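Local coordinates for protein 2,3-dimethylmalate lyase (Aspergillus niger, PDB 3FA4) that is a magnesium-binding lyase of the phosphoenolpyruvate phosphomutase family, built on a TIM-type alpha/beta barrel and assembled from four copies of the chain, at residues 66-71 with 101-106; 146-149 with 154-157; 45-50 with 56-61. All coordinates share one frame; numbering follows the deposited sequence.

All three contacts belong to one alpha/beta barrel with parallel strands. Along the chain contact 3 comes first, then contact 1, then contact 2, and none is nested in another. Contacts 1 and 3 have centres about 16 Å apart. They lie on consecutive helices, 64-75 and 46-54, and touch where Met-67 packs on Thr-49. Contacts 1 and 2 lie about 13 Å apart, centre to centre. They touch where helix 94-107 meets helix 134-151 and Ile-155, just before strand 156-161. Contacts 2 and 3 do not meet. The side chains of Asp-58 in contact 3 and Met-67 in contact 1 are about 4 and 6 Å from the magnesium ion. Contacts 1 and 2 both reach the second subunit.

Contact 1: residues 66-71 with 101-106; sequences DMRANA and TEQYSR
Helices 66-71 and 101-106 run nearly parallel; the axes of the two segments approach to 9.8 Å at an angle of 19°, and Arg-68 lies level with Tyr-104. Two side chains of helix 101-106 reach across on different sides of Arg-68. Tyr-104 lies obliquely by the backbone of Arg-68, with Tyr-104 CE1 3.9 Å from Arg-68 CA. Tyr-104 OH comes to 3.9 Å from Met-67 CB and is hydrogen-bonded to the carbonyl oxygen of Asp-86, a magnesium ligand. The other reach is polar. The chain of Arg-68 bends at chi2 (-100°) and crosses Gln-103 at about a right angle. Arg-68 NH1 gives Gln-103 OE1 a weak, bent hydrogen bond of 3.1 Å. Gln-103 O lies 3.6 Å above the Arg-68 guanidinium plane, toward its rim. The stronger partners of this group are carboxylates: Glu-72 of the same chain at NE and Glu-72 of the second subunit at NH2. The same Glu-72 OE1 of the second subunit also meets Arg-106 NE, and so probably offsets the two nearby positive charges. Both helices are outer helices of the barrel. Ala-71 and Tyr-104 pack on Ala-85 of strand 83-86, Met-67 packs on Met-44 of strand 42-44, and Thr-101 packs on helix 134-151.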
ATOM      1  N   ASP B  66      -6.687  -0.088   3.010  1.00 34.79           N
ATOM      2  CA  ASP B  66      -6.422   0.080   4.454  1.00 34.65           C
ATOM      3  C   ASP B  66      -6.882  -1.071   5.336  1.00 35.06           C
ATOM      4  O   ASP B  66      -6.146  -1.543   6.202  1.00 35.09           O
ATOM      5  CB  ASP B  66      -7.082   1.322   4.986  1.00 34.72           C
ATOM      6  CG  ASP B  66      -6.776   2.561   4.161  1.00 33.78           C
ATOM      7  OD1 ASP B  66      -5.709   2.695   3.510  1.00 35.10           O
ATOM      8  OD2 ASP B  66      -7.663   3.402   4.129  1.00 34.15           O
ATOM      9  N   MET B  67      -8.144  -1.436   5.135  1.00 35.43           N
ATOM     10  CA  MET B  67      -8.916  -2.237   5.993  1.00 36.16           C
ATOM     11  C   MET B  67      -8.462  -3.668   5.894  1.00 36.20           C
ATOM     12  O   MET B  67      -8.275  -4.312   6.895  1.00 36.78           O
ATOM     13  CB  MET B  67     -10.380  -2.041   5.556  1.00 37.60           C
ATOM     14  CG  MET B  67     -10.985  -0.781   6.194  1.00 37.93           C
ATOM     15  SD  MET B  67     -11.451  -1.002   7.969  1.00 39.66           S
ATOM     16  CE  MET B  67     -11.146   0.636   8.518  1.00 42.96           C
ATOM     17  N   ARG B  68      -8.286  -4.160   4.665  1.00 35.67           N
ATOM     18  CA  ARG B  68      -7.644  -5.448   4.413  1.00 35.10           C
ATOM     19  C   ARG B  68      -6.191  -5.545   4.889  1.00 34.96           C
ATOM     20  O   ARG B  68      -5.787  -6.604   5.345  1.00 34.70           O
ATOM     21  CB  ARG B  68      -7.682  -5.752   2.918  1.00 36.03           C
ATOM     22  CG  ARG B  68      -7.087  -7.119   2.568  1.00 35.66           C
ATOM     23  CD  ARG B  68      -5.664  -7.006   2.054  1.00 37.74           C
ATOM     24  NE  ARG B  68      -5.147  -8.354   1.808  1.00 40.42           N
ATOM     25  CZ  ARG B  68      -4.996  -8.924   0.613  1.00 39.40           C
ATOM     26  NH1 ARG B  68      -5.288  -8.286  -0.501  1.00 38.10           N
ATOM     27  NH2 ARG B  68      -4.515 -10.126   0.534  1.00 41.33           N
ATOM     28  N   ALA B  69      -5.388  -4.471   4.757  1.00 34.43           N
ATOM     29  CA  ALA B  69      -3.985  -4.555   5.204  1.00 33.43           C
ATOM     30  C   ALA B  69      -3.953  -4.750   6.731  1.00 33.32           C
ATOM     31  O   ALA B  69      -3.170  -5.586   7.261  1.00 32.63           O
ATOM     32  CB  ALA B  69      -3.189  -3.412   4.755  1.00 33.75           C
ATOM     33  N   ASN B  70      -4.900  -4.098   7.409  1.00 33.81           N
ATOM     34  CA  ASN B  70      -4.965  -4.123   8.888  1.00 33.57           C
ATOM     35  C   ASN B  70      -5.519  -5.450   9.350  1.00 33.87           C
ATOM     36  O   ASN B  70      -4.919  -6.032  10.228  1.00 34.60           O
ATOM     37  CB  ASN B  70      -5.680  -2.890   9.489  1.00 33.89           C
ATOM     38  CG  ASN B  70      -5.225  -2.571  10.934  1.00 35.11           C
ATOM     39  OD1 ASN B  70      -4.065  -2.497  11.220  1.00 37.17           O
ATOM     40  ND2 ASN B  70      -6.155  -2.350  11.810  1.00 35.60           N
ATOM     41  N   ALA B  71      -6.586  -5.967   8.714  1.00 33.24           N
ATOM     42  CA  ALA B  71      -7.131  -7.319   9.073  1.00 34.44           C
ATOM     43  C   ALA B  71      -6.184  -8.465   8.797  1.00 34.55           C
ATOM     44  O   ALA B  71      -6.101  -9.381   9.624  1.00 38.01           O
ATOM     45  CB  ALA B  71      -8.559  -7.588   8.417  1.00 32.38           C
ATOM     46  N   THR B 101     -14.332  -9.869  -0.265  1.00 33.62           N
ATOM     47  CA  THR B 101     -14.577 -11.229   0.289  1.00 33.81           C
ATOM     48  C   THR B 101     -13.353 -12.106  -0.001  1.00 34.15           C
ATOM     49  O   THR B 101     -12.880 -12.743   0.885  1.00 33.10           O
ATOM     50  CB  THR B 101     -15.885 -11.811  -0.272  1.00 33.38           C
ATOM     51  OG1 THR B 101     -16.985 -10.932   0.059  1.00 35.11           O
ATOM     52  CG2 THR B 101     -16.200 -13.226   0.266  1.00 32.19           C
ATOM     53  N   GLU B 102     -12.857 -12.063  -1.251  1.00 34.42           N
ATOM     54  CA  GLU B 102     -11.726 -12.841  -1.747  1.00 34.41           C
ATOM     55  C   GLU B 102     -10.374 -12.466  -1.059  1.00 34.45           C
ATOM     56  O   GLU B 102      -9.605 -13.368  -0.646  1.00 35.06           O
ATOM     57  CB  GLU B 102     -11.610 -12.677  -3.285  1.00 33.44           C
ATOM     58  CG  GLU B 102     -12.716 -13.280  -4.047  1.00 33.33           C
ATOM     59  CD  GLU B 102     -12.996 -12.599  -5.391  1.00 35.88           C
ATOM     60  OE1 GLU B 102     -12.275 -11.643  -5.826  1.00 37.66           O
ATOM     61  OE2 GLU B 102     -13.970 -13.041  -6.039  1.00 36.71           O
ATOM     62  N   GLN B 103     -10.090 -11.159  -1.017  1.00 33.32           N
ATOM     63  CA  GLN B 103      -8.979 -10.562  -0.306  1.00 33.36           C
ATOM     64  C   GLN B 103      -8.974 -10.794   1.218  1.00 34.23           C
ATOM     65  O   GLN B 103      -7.959 -11.173   1.766  1.00 35.81           O
ATOM     66  CB  GLN B 103      -8.943  -9.070  -0.599  1.00 32.18           C
ATOM     67  CG  GLN B 103      -8.523  -8.781  -1.987  1.00 33.33           C
ATOM     68  CD  GLN B 103      -8.255  -7.362  -2.216  1.00 35.97           C
ATOM     69  OE1 GLN B 103      -7.869  -6.667  -1.283  1.00 39.20           O
ATOM     70  NE2 GLN B 103      -8.401  -6.897  -3.470  1.00 33.71           N
ATOM     71  N   TYR B 104     -10.075 -10.556   1.911  1.00 34.17           N
ATOM     72  CA  TYR B 104     -10.214 -11.003   3.317  1.00 34.11           C
ATOM     73  C   TYR B 104      -9.983 -12.500   3.503  1.00 33.92           C
ATOM     74  O   TYR B 104      -9.318 -12.906   4.439  1.00 34.79           O
ATOM     75  CB  TYR B 104     -11.606 -10.643   3.871  1.00 34.07           C
ATOM     76  CG  TYR B 104     -11.750  -9.230   4.481  1.00 34.09           C
ATOM     77  CD1 TYR B 104     -11.172  -8.133   3.887  1.00 35.11           C
ATOM     78  CD2 TYR B 104     -12.516  -9.020   5.663  1.00 33.68           C
ATOM     79  CE1 TYR B 104     -11.336  -6.839   4.437  1.00 32.81           C
ATOM     80  CE2 TYR B 104     -12.673  -7.743   6.221  1.00 32.06           C
ATOM     81  CZ  TYR B 104     -12.071  -6.680   5.589  1.00 31.91           C
ATOM     82  OH  TYR B 104     -12.203  -5.455   6.114  1.00 32.02           O
ATOM     83  N   SER B 105     -10.535 -13.333   2.634  1.00 34.08           N
ATOM     84  CA  SER B 105     -10.317 -14.765   2.719  1.00 35.07           C
ATOM     85  C   SER B 105      -8.858 -15.160   2.581  1.00 34.77           C
ATOM     86  O   SER B 105      -8.339 -15.812   3.476  1.00 34.33           O
ATOM     87  CB  SER B 105     -11.143 -15.477   1.659  1.00 36.05           C
ATOM     88  OG  SER B 105     -12.477 -15.055   1.839  1.00 40.14           O
ATOM     89  N   ARG B 106      -8.213 -14.794   1.453  1.00 34.01           N
ATOM     90  CA  ARG B 106      -6.742 -14.966   1.254  1.00 33.29           C
ATOM     91  C   ARG B 106      -5.876 -14.469   2.399  1.00 32.67           C
ATOM     92  O   ARG B 106      -4.875 -15.057   2.682  1.00 33.61           O
ATOM     93  CB  ARG B 106      -6.270 -14.303  -0.059  1.00 33.29           C
ATOM     94  CG  ARG B 106      -6.802 -14.998  -1.272  1.00 35.23           C
ATOM     95  CD  ARG B 106      -6.049 -14.606  -2.574  1.00 33.84           C
ATOM     96  NE  ARG B 106      -6.004 -13.161  -2.802  1.00 29.66           N
ATOM     97  CZ  ARG B 106      -6.890 -12.536  -3.559  1.00 31.70           C
ATOM     98  NH1 ARG B 106      -7.874 -13.247  -4.130  1.00 31.32           N
ATOM     99  NH2 ARG B 106      -6.791 -11.219  -3.770  1.00 30.84           N
TER

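Contact 2: residues 146-149 with 154-157; sequences QARQ and DIVV
Arg-148 carries the whole contact, laying its side chain across the backbone that leads into strand 156-161. Arg-148 CB begins the packing, 3.8 Å from Ile-155 CG2. The first torsion (chi1 82°) sets CG between the backbone N and the carbonyl carbon. From CG to NE the chain is extended, and it passes Ile-155 at a slant. Arg-148 CD makes the closest approach between the two segments, 3.1 Å to Ile-155 O. Arg-148 CD is also 3.9 Å from Ile-155 CG2. Val-157 CG2 touches Arg-148 CD too, at 4.1 Å. Thus one methylene meets a backbone oxygen and two branched side chains. Arg-148 NE follows at 3.6 Å from Ile-155 O, but the two are not hydrogen-bonded. At the tip, Arg-148 NH1 passes 4.0 Å from Asp-154 CA. The guanidinium lies obliquely to this backbone. NH1 is hydrogen-bonded to the carbonyl oxygen of Ser-153, just before the segment, and NH2 has a long, weak ion pair with Asp-185. The Asp-154 carboxylate is not in contact with the guanidinium; its OD2 is hydrogen-bonded to Thr-7 OG1. The contact therefore joins the end of an outer helix to the next strand of the barrel, the helix-to-strand step of the alpha/beta repeat. Ile-155 also packs on Tyr-104 and Ser-105 of helix 94-107. Val-156 and Val-157 make backbone hydrogen bonds to the chain on the two flanks of strand 156-161, with Ala-110 and Phe-112 and with Asp-185 and Val-186.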
ATOM      1  N   GLN B 146     -21.739 -15.634  -2.597  1.00 35.39           N
ATOM      2  CA  GLN B 146     -21.354 -16.265  -3.838  1.00 34.81           C
ATOM      3  C   GLN B 146     -19.854 -16.163  -4.121  1.00 34.47           C
ATOM      4  O   GLN B 146     -19.255 -17.075  -4.720  1.00 34.77           O
ATOM      5  CB  GLN B 146     -22.150 -15.697  -4.996  1.00 35.84           C
ATOM      6  CG  GLN B 146     -23.672 -15.983  -4.907  1.00 36.00           C
ATOM      7  CD  GLN B 146     -24.436 -15.177  -5.949  1.00 36.60           C
ATOM      8  OE1 GLN B 146     -23.872 -14.265  -6.555  1.00 38.93           O
ATOM      9  NE2 GLN B 146     -25.695 -15.486  -6.143  1.00 30.02           N
ATOM     10  N   ALA B 147     -19.244 -15.078  -3.673  1.00 33.07           N
ATOM     11  CA  ALA B 147     -17.809 -14.870  -3.845  1.00 32.64           C
ATOM     12  C   ALA B 147     -17.000 -15.893  -3.109  1.00 33.51           C
ATOM     13  O   ALA B 147     -16.102 -16.420  -3.692  1.00 34.60           O
ATOM     14  CB  ALA B 147     -17.393 -13.443  -3.399  1.00 32.03           C
ATOM     15  N   ARG B 148     -17.292 -16.141  -1.826  1.00 33.67           N
ATOM     16  CA  ARG B 148     -16.542 -17.084  -1.003  1.00 34.13           C
ATOM     17  C   ARG B 148     -16.834 -18.472  -1.471  1.00 34.24           C
ATOM     18  O   ARG B 148     -15.983 -19.324  -1.449  1.00 34.69           O
ATOM     19  CB  ARG B 148     -16.873 -16.928   0.491  1.00 33.33           C
ATOM     20  CG  ARG B 148     -18.139 -17.652   0.915  1.00 33.46           C
ATOM     21  CD  ARG B 148     -18.462 -17.466   2.425  1.00 32.75           C
ATOM     22  NE  ARG B 148     -19.708 -18.142   2.784  1.00 36.18           N
ATOM     23  CZ  ARG B 148     -19.820 -19.449   3.044  1.00 35.36           C
ATOM     24  NH1 ARG B 148     -18.761 -20.235   3.002  1.00 36.34           N
ATOM     25  NH2 ARG B 148     -20.994 -19.966   3.365  1.00 33.80           N
ATOM     26  N   GLN B 149     -18.058 -18.708  -1.901  1.00 36.22           N
ATOM     27  CA  GLN B 149     -18.427 -19.949  -2.621  1.00 37.70           C
ATOM     28  C   GLN B 149     -17.581 -20.263  -3.898  1.00 36.95           C
ATOM     29  O   GLN B 149     -17.183 -21.398  -4.153  1.00 36.16           O
ATOM     30  CB  GLN B 149     -19.938 -19.922  -2.960  1.00 37.81           C
ATOM     31  CG  GLN B 149     -20.838 -20.511  -1.789  1.00 43.16           C
ATOM     32  CD  GLN B 149     -22.391 -20.301  -1.905  1.00 41.21           C
ATOM     33  OE1 GLN B 149     -22.938 -19.738  -2.880  1.00 45.61           O
ATOM     34  NE2 GLN B 149     -23.082 -20.749  -0.881  1.00 40.55           N
ATOM     35  N   ASP B 154     -14.371 -20.591   3.552  1.00 33.87           N
ATOM     36  CA  ASP B 154     -15.236 -20.748   4.726  1.00 33.49           C
ATOM     37  C   ASP B 154     -15.355 -19.441   5.518  1.00 34.56           C
ATOM     38  O   ASP B 154     -15.880 -19.442   6.612  1.00 34.72           O
ATOM     39  CB  ASP B 154     -14.604 -21.706   5.717  1.00 34.94           C
ATOM     40  CG  ASP B 154     -14.747 -23.174   5.331  1.00 37.51           C
ATOM     41  OD1 ASP B 154     -15.654 -23.488   4.550  1.00 40.26           O
ATOM     42  OD2 ASP B 154     -13.964 -24.017   5.858  1.00 36.06           O
ATOM     43  N   ILE B 155     -14.848 -18.324   5.000  1.00 34.14           N
ATOM     44  CA  ILE B 155     -14.998 -17.086   5.721  1.00 33.72           C
ATOM     45  C   ILE B 155     -16.499 -16.986   6.120  1.00 34.78           C
ATOM     46  O   ILE B 155     -17.357 -17.358   5.338  1.00 34.02           O
ATOM     47  CB  ILE B 155     -14.441 -15.845   4.878  1.00 34.32           C
ATOM     48  CG1 ILE B 155     -14.205 -14.619   5.812  1.00 33.58           C
ATOM     49  CG2 ILE B 155     -15.341 -15.565   3.706  1.00 28.08           C
ATOM     50  CD1 ILE B 155     -13.410 -13.518   5.245  1.00 33.50           C
ATOM     51  N   VAL B 156     -16.763 -16.523   7.351  1.00 34.96           N
ATOM     52  CA  VAL B 156     -18.081 -16.350   7.978  1.00 34.23           C
ATOM     53  C   VAL B 156     -18.683 -14.967   7.627  1.00 34.77           C
ATOM     54  O   VAL B 156     -18.110 -13.961   7.929  1.00 35.89           O
ATOM     55  CB  VAL B 156     -17.950 -16.656   9.548  1.00 34.17           C
ATOM     56  CG1 VAL B 156     -19.150 -16.194  10.374  1.00 33.56           C
ATOM     57  CG2 VAL B 156     -17.724 -18.154   9.789  1.00 31.18           C
ATOM     58  N   VAL B 157     -19.813 -14.938   6.933  1.00 35.32           N
ATOM     59  CA  VAL B 157     -20.488 -13.699   6.573  1.00 36.53           C
ATOM     60  C   VAL B 157     -21.442 -13.250   7.677  1.00 36.45           C
ATOM     61  O   VAL B 157     -22.420 -13.924   8.000  1.00 37.67           O
ATOM     62  CB  VAL B 157     -21.196 -13.786   5.182  1.00 36.44           C
ATOM     63  CG1 VAL B 157     -21.728 -12.454   4.807  1.00 37.36           C
ATOM     64  CG2 VAL B 157     -20.163 -14.177   4.108  1.00 35.76           C
TER

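Contact 3: residues 45-50 with 56-61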
ATOM      1  N   THR B  45     -11.812  -3.599  14.938  1.00 36.09           N
ATOM      2  CA  THR B  45     -12.764  -2.505  14.847  1.00 37.18           C
ATOM      3  C   THR B  45     -12.397  -1.525  13.719  1.00 37.47           C
ATOM      4  O   THR B  45     -11.216  -1.159  13.549  1.00 38.12           O
ATOM      5  CB  THR B  45     -12.826  -1.758  16.208  1.00 37.54           C
ATOM      6  OG1 THR B  45     -13.409  -0.462  16.052  1.00 37.30           O
ATOM      7  CG2 THR B  45     -11.418  -1.540  16.802  1.00 39.51           C
ATOM      8  N   GLY B  46     -13.390  -1.056  12.962  1.00 36.57           N
ATOM      9  CA  GLY B  46     -13.113  -0.145  11.888  1.00 35.23           C
ATOM     10  C   GLY B  46     -12.964   1.250  12.472  1.00 35.14           C
ATOM     11  O   GLY B  46     -12.262   2.040  11.919  1.00 34.45           O
ATOM     12  N   ALA B  47     -13.599   1.535  13.622  1.00 35.30           N
ATOM     13  CA  ALA B  47     -13.475   2.867  14.218  1.00 35.07           C
ATOM     14  C   ALA B  47     -12.055   3.074  14.701  1.00 35.64           C
ATOM     15  O   ALA B  47     -11.492   4.131  14.502  1.00 36.01           O
ATOM     16  CB  ALA B  47     -14.485   3.090  15.347  1.00 32.43           C
ATOM     17  N   GLY B  48     -11.476   2.024  15.274  1.00 35.36           N
ATOM     18  CA  GLY B  48     -10.096   1.985  15.692  1.00 35.90           C
ATOM     19  C   GLY B  48      -9.041   1.990  14.608  1.00 36.20           C
ATOM     20  O   GLY B  48      -7.955   2.552  14.837  1.00 36.61           O
ATOM     21  N   THR B  49      -9.337   1.380  13.438  1.00 36.19           N
ATOM     22  CA  THR B  49      -8.461   1.418  12.227  1.00 34.77           C
ATOM     23  C   THR B  49      -8.431   2.833  11.680  1.00 36.74           C
ATOM     24  O   THR B  49      -7.368   3.366  11.426  1.00 37.06           O
ATOM     25  CB  THR B  49      -8.954   0.407  11.130  1.00 35.38           C
ATOM     26  OG1 THR B  49      -9.062  -0.900  11.709  1.00 35.04           O
ATOM     27  CG2 THR B  49      -8.042   0.321   9.863  1.00 34.71           C
ATOM     28  N   ALA B  50      -9.597   3.452  11.505  1.00 36.69           N
ATOM     29  CA  ALA B  50      -9.694   4.839  11.137  1.00 35.81           C
ATOM     30  C   ALA B  50      -8.910   5.705  12.111  1.00 36.09           C
ATOM     31  O   ALA B  50      -8.220   6.601  11.677  1.00 36.23           O
ATOM     32  CB  ALA B  50     -11.200   5.256  11.129  1.00 35.18           C
ATOM     33  N   GLN B  56      -8.261   9.682  12.280  1.00 35.11           N
ATOM     34  CA  GLN B  56      -9.591  10.267  11.946  1.00 35.43           C
ATOM     35  C   GLN B  56     -10.735   9.613  12.722  1.00 36.23           C
ATOM     36  O   GLN B  56     -10.577   8.544  13.327  1.00 35.23           O
ATOM     37  CB  GLN B  56      -9.905  10.126  10.450  1.00 34.54           C
ATOM     38  CG  GLN B  56      -9.064  10.884   9.479  1.00 35.05           C
ATOM     39  CD  GLN B  56      -9.455  12.340   9.469  1.00 36.50           C
ATOM     40  OE1 GLN B  56      -9.733  12.871  10.508  1.00 40.50           O
ATOM     41  NE2 GLN B  56      -9.528  12.968   8.306  1.00 38.35           N
ATOM     42  N   ALA B  57     -11.889  10.289  12.735  1.00 37.46           N
ATOM     43  CA  ALA B  57     -13.117   9.661  13.220  1.00 36.95           C
ATOM     44  C   ALA B  57     -13.601   8.657  12.142  1.00 37.12           C
ATOM     45  O   ALA B  57     -13.122   8.671  11.005  1.00 35.86           O
ATOM     46  CB  ALA B  57     -14.147  10.701  13.550  1.00 36.67           C
ATOM     47  N   ASP B  58     -14.489   7.761  12.522  1.00 36.86           N
ATOM     48  CA  ASP B  58     -14.989   6.713  11.647  1.00 37.83           C
ATOM     49  C   ASP B  58     -16.079   7.248  10.699  1.00 38.54           C
ATOM     50  O   ASP B  58     -17.252   6.995  10.904  1.00 38.46           O
ATOM     51  CB  ASP B  58     -15.619   5.660  12.557  1.00 38.33           C
ATOM     52  CG  ASP B  58     -15.906   4.367  11.833  1.00 39.99           C
ATOM     53  OD1 ASP B  58     -16.693   3.564  12.392  1.00 38.20           O
ATOM     54  OD2 ASP B  58     -15.334   4.152  10.703  1.00 43.13           O
ATOM     55  N   LEU B  59     -15.687   8.002   9.673  1.00 38.32           N
ATOM     56  CA  LEU B  59     -16.615   8.661   8.827  1.00 37.99           C
ATOM     57  C   LEU B  59     -16.589   8.017   7.446  1.00 38.08           C
ATOM     58  O   LEU B  59     -17.040   8.618   6.443  1.00 38.11           O
ATOM     59  CB  LEU B  59     -16.123  10.082   8.662  1.00 38.66           C
ATOM     60  CG  LEU B  59     -15.941  10.968   9.869  1.00 39.27           C
ATOM     61  CD1 LEU B  59     -15.284  12.191   9.302  1.00 40.69           C
ATOM     62  CD2 LEU B  59     -17.323  11.312  10.512  1.00 40.56           C
ATOM     63  N   GLY B  60     -15.979   6.839   7.381  1.00 38.64           N
ATOM     64  CA  GLY B  60     -15.871   6.071   6.131  1.00 38.62           C
ATOM     65  C   GLY B  60     -14.688   6.528   5.282  1.00 38.35           C
ATOM     66  O   GLY B  60     -14.823   6.660   4.038  1.00 37.54           O
ATOM     67  N   ILE B  61     -13.530   6.728   5.944  1.00 37.82           N
ATOM     68  CA  ILE B  61     -12.271   7.197   5.308  1.00 38.85           C
ATOM     69  C   ILE B  61     -11.225   6.097   5.028  1.00 38.48           C
ATOM     70  O   ILE B  61     -10.247   6.341   4.333  1.00 38.77           O
ATOM     71  CB  ILE B  61     -11.657   8.461   5.997  1.00 38.54           C
ATOM     72  CG1 ILE B  61     -11.655   8.269   7.510  1.00 41.47           C
ATOM     73  CG2 ILE B  61     -12.503   9.655   5.761  1.00 36.10           C
ATOM     74  CD1 ILE B  61     -10.340   7.748   8.027  1.00 41.61           C
TER
HETATM   75  O   HOH W   1     -11.913   6.776  14.939  1.00 37.40           O
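A water bridges the backbones of helix 46-50 and loop 56-61. It donates to Ala-47 O and to Gln-56 O, each at 2.7 Å. The helix follows strand 42-44 of the TIM-type barrel, and the loop leads on to helix 64-75. Beside the water is one direct bond between the segments: Gln-56 N donates to Ala-50 O at 3.1 Å. It is nearly straight at the hydrogen (168°), yet the donor stands above the carbonyl plane, 40° out of it. The CB of Ala-50 points at the loop. It packs against the backbone oxygens of Gln-56 and Ala-57, and Ile-61 CD1 lies 4.1 Å from Ala-50 CB. Further along, Asp-58 is the centre of an inverse gamma turn. Its CG is anti to the backbone N (chi1 -167°), which lays the carboxylate against the first turn of the helix. Asp-58 OD1 comes to 3.7 Å from Ala-47 CB. The side chain of Asp-58 is also about 4 Å from the magnesium ion, which is bound by Asp-86 and Asp-88. Phe-275 of the fourth subunit packs on Ala-57 and Asp-58, and Met-96 of the third subunit on Ile-61. The helix start is capped by Thr-45, where Thr-45 OG1 accepts from Gly-48 N at 3.2 Å.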